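Local coordinates for protein glucosamine--fructose-6-phosphate aminotransferase [isomerizing] (Francisella tularensis subsp. tularensis, PDB 3TBF) that probably serves as the isomerase part of glucosamine-6-phosphate synthase, which makes glucosamine 6-phosphate from fructose 6-phosphate and glutamine, at residues A[167-172]-A[338-342]; A[76-82]-A[177-182]. Numbering follows the deposited sequence.

Interaction 1 of 2, residues A[167-172]-A[338-342]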
loop_
_atom_site.group_PDB
_atom_site.type_symbol
_atom_site.label_atom_id
_atom_site.label_comp_id
_atom_site.label_asym_id
_atom_site.label_seq_id
_atom_site.Cartn_x
_atom_site.Cartn_y
_atom_site.Cartn_z
ATOM N N PHE A 167 5.193 1.455 -18.585
ATOM C CA PHE A 167 5.688 1.483 -17.251
ATOM C C PHE A 167 7.151 1.887 -17.171
ATOM O O PHE A 167 7.509 2.749 -16.383
ATOM C CB PHE A 167 5.516 0.128 -16.597
ATOM C CG PHE A 167 6.094 0.052 -15.214
ATOM C CD1 PHE A 167 5.459 0.641 -14.160
ATOM C CD2 PHE A 167 7.258 -0.629 -14.983
ATOM C CE1 PHE A 167 5.990 0.534 -12.851
ATOM C CE2 PHE A 167 7.800 -0.749 -13.704
ATOM C CZ PHE A 167 7.200 -0.140 -12.644
ATOM N N THR A 168 7.995 1.273 -17.995
ATOM C CA THR A 168 9.397 1.592 -17.977
ATOM C C THR A 168 9.685 3.016 -18.427
ATOM O O THR A 168 10.510 3.662 -17.809
ATOM C CB THR A 168 10.208 0.574 -18.754
ATOM O OG1 THR A 168 9.641 0.392 -20.057
ATOM C CG2 THR A 168 10.268 -0.744 -17.970
ATOM N N THR A 169 8.972 3.506 -19.443
ATOM C CA THR A 169 9.103 4.886 -19.844
ATOM C C THR A 169 8.553 5.865 -18.834
ATOM O O THR A 169 9.065 7.004 -18.714
ATOM C CB THR A 169 8.466 5.178 -21.227
ATOM O OG1 THR A 169 7.063 4.943 -21.189
ATOM C CG2 THR A 169 9.097 4.319 -22.309
ATOM N N GLN A 170 7.532 5.463 -18.065
ATOM C CA GLN A 170 7.100 6.337 -16.962
ATOM C C GLN A 170 8.164 6.419 -15.896
ATOM O O GLN A 170 8.472 7.502 -15.418
ATOM C CB GLN A 170 5.773 5.924 -16.388
ATOM C CG GLN A 170 4.610 6.216 -17.327
ATOM C CD GLN A 170 3.375 5.409 -16.957
ATOM O OE1 GLN A 170 3.378 4.687 -15.969
ATOM N NE2 GLN A 170 2.304 5.566 -17.720
ATOM N N LEU A 171 8.780 5.300 -15.564
ATOM C CA LEU A 171 9.929 5.319 -14.663
ATOM C C LEU A 171 11.037 6.228 -15.180
ATOM O O LEU A 171 11.542 7.064 -14.480
ATOM C CB LEU A 171 10.480 3.919 -14.499
ATOM C CG LEU A 171 10.118 2.985 -13.304
ATOM C CD1 LEU A 171 9.090 3.498 -12.345
ATOM C CD2 LEU A 171 9.758 1.611 -13.790
ATOM N N VAL A 172 11.420 6.084 -16.426
ATOM C CA VAL A 172 12.480 6.906 -16.931
ATOM C C VAL A 172 12.101 8.397 -16.867
ATOM O O VAL A 172 12.902 9.215 -16.420
ATOM C CB VAL A 172 12.893 6.472 -18.354
ATOM C CG1 VAL A 172 13.744 7.514 -19.030
ATOM C CG2 VAL A 172 13.671 5.189 -18.307
ATOM N N VAL A 338 14.178 -0.232 -13.484
ATOM C CA VAL A 338 13.752 -0.487 -14.845
ATOM C C VAL A 338 14.268 -1.857 -15.332
ATOM O O VAL A 338 13.504 -2.639 -15.854
ATOM C CB VAL A 338 14.274 0.600 -15.811
ATOM C CG1 VAL A 338 13.816 0.282 -17.239
ATOM C CG2 VAL A 338 13.843 1.988 -15.370
ATOM N N VAL A 339 15.556 -2.136 -15.156
ATOM C CA VAL A 339 16.124 -3.386 -15.669
ATOM C C VAL A 339 15.455 -4.623 -15.051
ATOM O O VAL A 339 15.080 -5.567 -15.745
ATOM C CB VAL A 339 17.618 -3.425 -15.517
ATOM C CG1 VAL A 339 18.225 -4.792 -16.028
ATOM C CG2 VAL A 339 18.260 -2.253 -16.307
ATOM N N PHE A 340 15.183 -4.573 -13.760
ATOM C CA PHE A 340 14.659 -5.749 -13.109
ATOM C C PHE A 340 13.209 -5.946 -13.485
ATOM O O PHE A 340 12.706 -7.045 -13.250
ATOM C CB PHE A 340 14.798 -5.631 -11.622
ATOM C CG PHE A 340 16.101 -6.076 -11.119
ATOM C CD1 PHE A 340 16.504 -7.393 -11.314
ATOM C CD2 PHE A 340 16.907 -5.226 -10.400
ATOM C CE1 PHE A 340 17.704 -7.838 -10.825
ATOM C CE2 PHE A 340 18.097 -5.660 -9.921
ATOM C CZ PHE A 340 18.516 -6.970 -10.137
ATOM N N THR A 341 12.532 -4.905 -14.006
ATOM C CA THR A 341 11.157 -5.043 -14.476
ATOM C C THR A 341 11.025 -5.998 -15.649
ATOM O O THR A 341 10.058 -6.752 -15.734
ATOM C CB THR A 341 10.512 -3.682 -14.870
ATOM O OG1 THR A 341 10.426 -2.863 -13.717
ATOM C CG2 THR A 341 9.095 -3.827 -15.311
ATOM N N ILE A 342 12.029 -6.013 -16.530
ATOM C CA ILE A 342 11.939 -6.749 -17.756
ATOM C C ILE A 342 11.708 -8.270 -17.559
ATOM O O ILE A 342 10.841 -8.840 -18.191
ATOM C CB ILE A 342 13.174 -6.506 -18.608
ATOM C CG1 ILE A 342 13.445 -4.996 -18.880
ATOM C CG2 ILE A 342 13.074 -7.249 -19.900
ATOM C CD1 ILE A 342 12.297 -4.094 -19.343
#
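This is an antiparallel helix–helix contact, buried near the middle of the chain, where the two SIS domains meet. It illustrates how a duplicated fold can be joined through matching elements: helices 165-184 and 335-355 each follow the fifth strand of their own parallel sheet. Their short segments run at 172° with axes 10.2 Å apart, and T168 and V338 come closest (CA to CA 5.8 Å). The methyl CG2 of T168 lies 3.8 Å from V338 CG1 and 4.2 Å from both T341 CG2 and I342 CD1. V338 sends its other methyl, CG2, to L171 CB (4.0 Å) and V172 CG2 (4.3 Å). The F167 ring meets T341 edge-on, CE2 to OG1 at 3.4 Å. The hydroxyls of T168 and T341 hydrogen-bond outside the two segments, to Q21 OE1 and P337 O. No hydrogen bond crosses between the segments, so cohesion here rests on van der Waals packing, mostly between aliphatic carbons; T168 takes part through its methyl, T341 through both methyl and hydroxyl oxygen.

Interaction 2 of 2, residues A[76-82]-A[177-182]; sequences IEKYAKV and FTLVIA
Within the α/β fold of the first SIS domain, helix 63-80, the helical arm of the β-α-β crossover from strand 56-61 to strand 84-88, ends against helix 165-184. The example shows how small residues let two helices converge. Segments 76-80 and 177-182 cross at -43°, axes 9.1 Å apart, with I76 beside T178 (CA to CA 5.5 Å) and A80 beside A182. Segment 76-80 contains a wider π-type turn; K81 then leaves the helix in left-handed conformation (phi 54°, psi 37°), and V82 becomes extended (-108°/132°), its N in a weak 3.5 Å hydrogen bond to I76 O. Segment 177-182 stays regularly helical. I76, chi1 m and chi2 t, places CG1 3.5 Å from T178 OG1 and CD1 4.2 Å from CE2 at the edge of the F177 ring, whose chi1 is t. T178, chi1 m, hydrogen-bonds L174 O through OG1 and sets CG2 3.8 Å from Y79 CB. Y79, also m, carries its ring away from this helix, and its OH hydrogen-bonds D333 OD2. V82, chi1 t, meets I181, m in both chi angles, CG2 to CG2 at 3.9 Å. On the far side of helix 63-80, E77 forms a salt bridge to R95 of the second subunit, so the same helix serves both domain core and dimer interface. A80 CB packs 4.0 Å from I181 CG2 and 3.8 Å from T178 O. Alanine on both helices goes with the closest backbone approach: A80 CA lies 4.0 Å from A182 CA and 3.9 Å from A182 CB.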
loop_
_atom_site.group_PDB
_atom_site.type_symbol
_atom_site.label_atom_id
_atom_site.label_comp_id
_atom_site.label_asym_id
_atom_site.label_seq_id
_atom_site.Cartn_x
_atom_site.Cartn_y
_atom_site.Cartn_z
ATOM N N ILE A 76 12.885 10.683 -5.582
ATOM C CA ILE A 76 12.612 12.087 -5.336
ATOM C C ILE A 76 13.062 12.555 -3.970
ATOM O O ILE A 76 13.677 13.597 -3.834
ATOM C CB ILE A 76 11.154 12.445 -5.501
ATOM C CG1 ILE A 76 10.752 12.333 -6.971
ATOM C CG2 ILE A 76 10.953 13.870 -5.034
ATOM C CD1 ILE A 76 9.305 12.304 -7.228
ATOM N N GLU A 77 12.727 11.782 -2.956
ATOM C CA GLU A 77 13.149 12.082 -1.613
ATOM C C GLU A 77 14.653 11.995 -1.436
ATOM O O GLU A 77 15.247 12.885 -0.867
ATOM C CB GLU A 77 12.387 11.173 -0.641
ATOM C CG GLU A 77 10.893 11.533 -0.631
ATOM C CD GLU A 77 10.190 11.443 0.745
ATOM O OE1 GLU A 77 10.806 10.896 1.717
ATOM O OE2 GLU A 77 9.017 11.943 0.807
ATOM N N LYS A 78 15.262 10.957 -1.975
ATOM C CA LYS A 78 16.666 10.716 -1.785
ATOM C C LYS A 78 17.561 11.673 -2.567
ATOM O O LYS A 78 18.528 12.164 -2.008
ATOM C CB LYS A 78 17.014 9.276 -2.218
ATOM C CG LYS A 78 18.498 8.956 -2.202
ATOM C CD LYS A 78 18.772 7.429 -2.294
ATOM C CE LYS A 78 20.267 7.178 -2.317
ATOM N NZ LYS A 78 20.597 5.732 -2.428
ATOM N N TYR A 79 17.261 11.894 -3.857
ATOM C CA TYR A 79 18.094 12.692 -4.737
ATOM C C TYR A 79 17.679 14.134 -4.863
ATOM O O TYR A 79 18.516 14.993 -4.792
ATOM C CB TYR A 79 18.149 12.069 -6.134
ATOM C CG TYR A 79 18.888 10.774 -6.171
ATOM C CD1 TYR A 79 20.279 10.733 -6.202
ATOM C CD2 TYR A 79 18.222 9.576 -6.139
ATOM C CE1 TYR A 79 20.989 9.509 -6.220
ATOM C CE2 TYR A 79 18.907 8.360 -6.148
ATOM C CZ TYR A 79 20.285 8.333 -6.197
ATOM O OH TYR A 79 20.913 7.124 -6.231
ATOM N N ALA A 80 16.413 14.421 -5.083
ATOM C CA ALA A 80 15.931 15.819 -5.108
ATOM C C ALA A 80 15.669 16.417 -3.736
ATOM O O ALA A 80 15.509 17.623 -3.617
ATOM C CB ALA A 80 14.705 15.935 -5.931
ATOM N N LYS A 81 15.551 15.571 -2.716
ATOM C CA LYS A 81 15.211 15.993 -1.375
ATOM C C LYS A 81 13.942 16.827 -1.260
ATOM O O LYS A 81 13.851 17.731 -0.434
ATOM C CB LYS A 81 16.370 16.749 -0.764
ATOM C CG LYS A 81 17.673 16.056 -0.994
ATOM C CD LYS A 81 18.430 15.786 0.245
ATOM C CE LYS A 81 19.300 14.547 0.035
ATOM N NZ LYS A 81 18.910 13.313 0.868
ATOM N N VAL A 82 12.943 16.506 -2.063
ATOM C CA VAL A 82 11.646 17.106 -1.920
ATOM C C VAL A 82 10.710 16.049 -1.348
ATOM O O VAL A 82 10.729 14.921 -1.776
ATOM C CB VAL A 82 11.154 17.621 -3.249
ATOM C CG1 VAL A 82 9.810 18.344 -3.112
ATOM C CG2 VAL A 82 12.200 18.571 -3.788
ATOM N N PHE A 177 12.773 13.879 -14.397
ATOM C CA PHE A 177 12.145 14.834 -13.492
ATOM C C PHE A 177 12.877 14.945 -12.133
ATOM O O PHE A 177 13.125 16.041 -11.646
ATOM C CB PHE A 177 10.665 14.433 -13.283
ATOM C CG PHE A 177 9.971 15.204 -12.211
ATOM C CD1 PHE A 177 9.720 16.533 -12.379
ATOM C CD2 PHE A 177 9.561 14.593 -11.053
ATOM C CE1 PHE A 177 9.078 17.268 -11.400
ATOM C CE2 PHE A 177 8.918 15.321 -10.067
ATOM C CZ PHE A 177 8.671 16.666 -10.258
ATOM N N THR A 178 13.242 13.823 -11.532
ATOM C CA THR A 178 14.008 13.882 -10.292
ATOM C C THR A 178 15.249 14.709 -10.487
ATOM O O THR A 178 15.526 15.559 -9.652
ATOM C CB THR A 178 14.409 12.502 -9.792
ATOM O OG1 THR A 178 13.234 11.808 -9.405
ATOM C CG2 THR A 178 15.287 12.572 -8.602
ATOM N N LEU A 179 15.990 14.490 -11.579
ATOM C CA LEU A 179 17.259 15.218 -11.757
ATOM C C LEU A 179 17.036 16.704 -12.112
ATOM O O LEU A 179 17.759 17.590 -11.640
ATOM C CB LEU A 179 18.159 14.528 -12.768
ATOM C CG LEU A 179 18.529 13.073 -12.437
ATOM C CD1 LEU A 179 19.291 12.382 -13.602
ATOM C CD2 LEU A 179 19.373 12.962 -11.213
ATOM N N VAL A 180 16.033 17.003 -12.899
ATOM C CA VAL A 180 15.670 18.385 -13.134
ATOM C C VAL A 180 15.355 19.159 -11.863
ATOM O O VAL A 180 15.824 20.240 -11.664
ATOM C CB VAL A 180 14.444 18.478 -14.057
ATOM C CG1 VAL A 180 13.844 19.934 -14.035
ATOM C CG2 VAL A 180 14.828 17.999 -15.529
ATOM N N ILE A 181 14.575 18.558 -10.975
ATOM C CA ILE A 181 14.225 19.168 -9.696
ATOM C C ILE A 181 15.444 19.260 -8.820
ATOM O O ILE A 181 15.667 20.265 -8.169
ATOM C CB ILE A 181 13.118 18.350 -8.959
ATOM C CG1 ILE A 181 11.861 18.373 -9.788
ATOM C CG2 ILE A 181 12.770 18.965 -7.577
ATOM C CD1 ILE A 181 11.386 19.824 -10.159
ATOM N N ALA A 182 16.232 18.206 -8.810
ATOM C CA ALA A 182 17.409 18.171 -7.981
ATOM C C ALA A 182 18.312 19.328 -8.312
ATOM O O ALA A 182 18.875 19.958 -7.417
ATOM C CB ALA A 182 18.171 16.874 -8.149
#

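How the interactions relate
Following the chain from the N terminus, 76-82 comes first, then 167-172 and 177-182 on one helix, and finally 338-342. The contacts therefore cross: interaction 2 closes a loop of 94 residues within the first SIS domain, whereas interaction 1 starts inside that loop and spans 165 residues into the second. Helix 165-184 is the shared element: its early turns meet helix 335-355 as well as the first half of helix 63-80, its later turns the end of helix 63-80. The contact centres lie 18 Å apart, and the nearest atoms, about 5 Å apart, do not touch. The general principle is that a single long helix can both complete one domain and join it to the next.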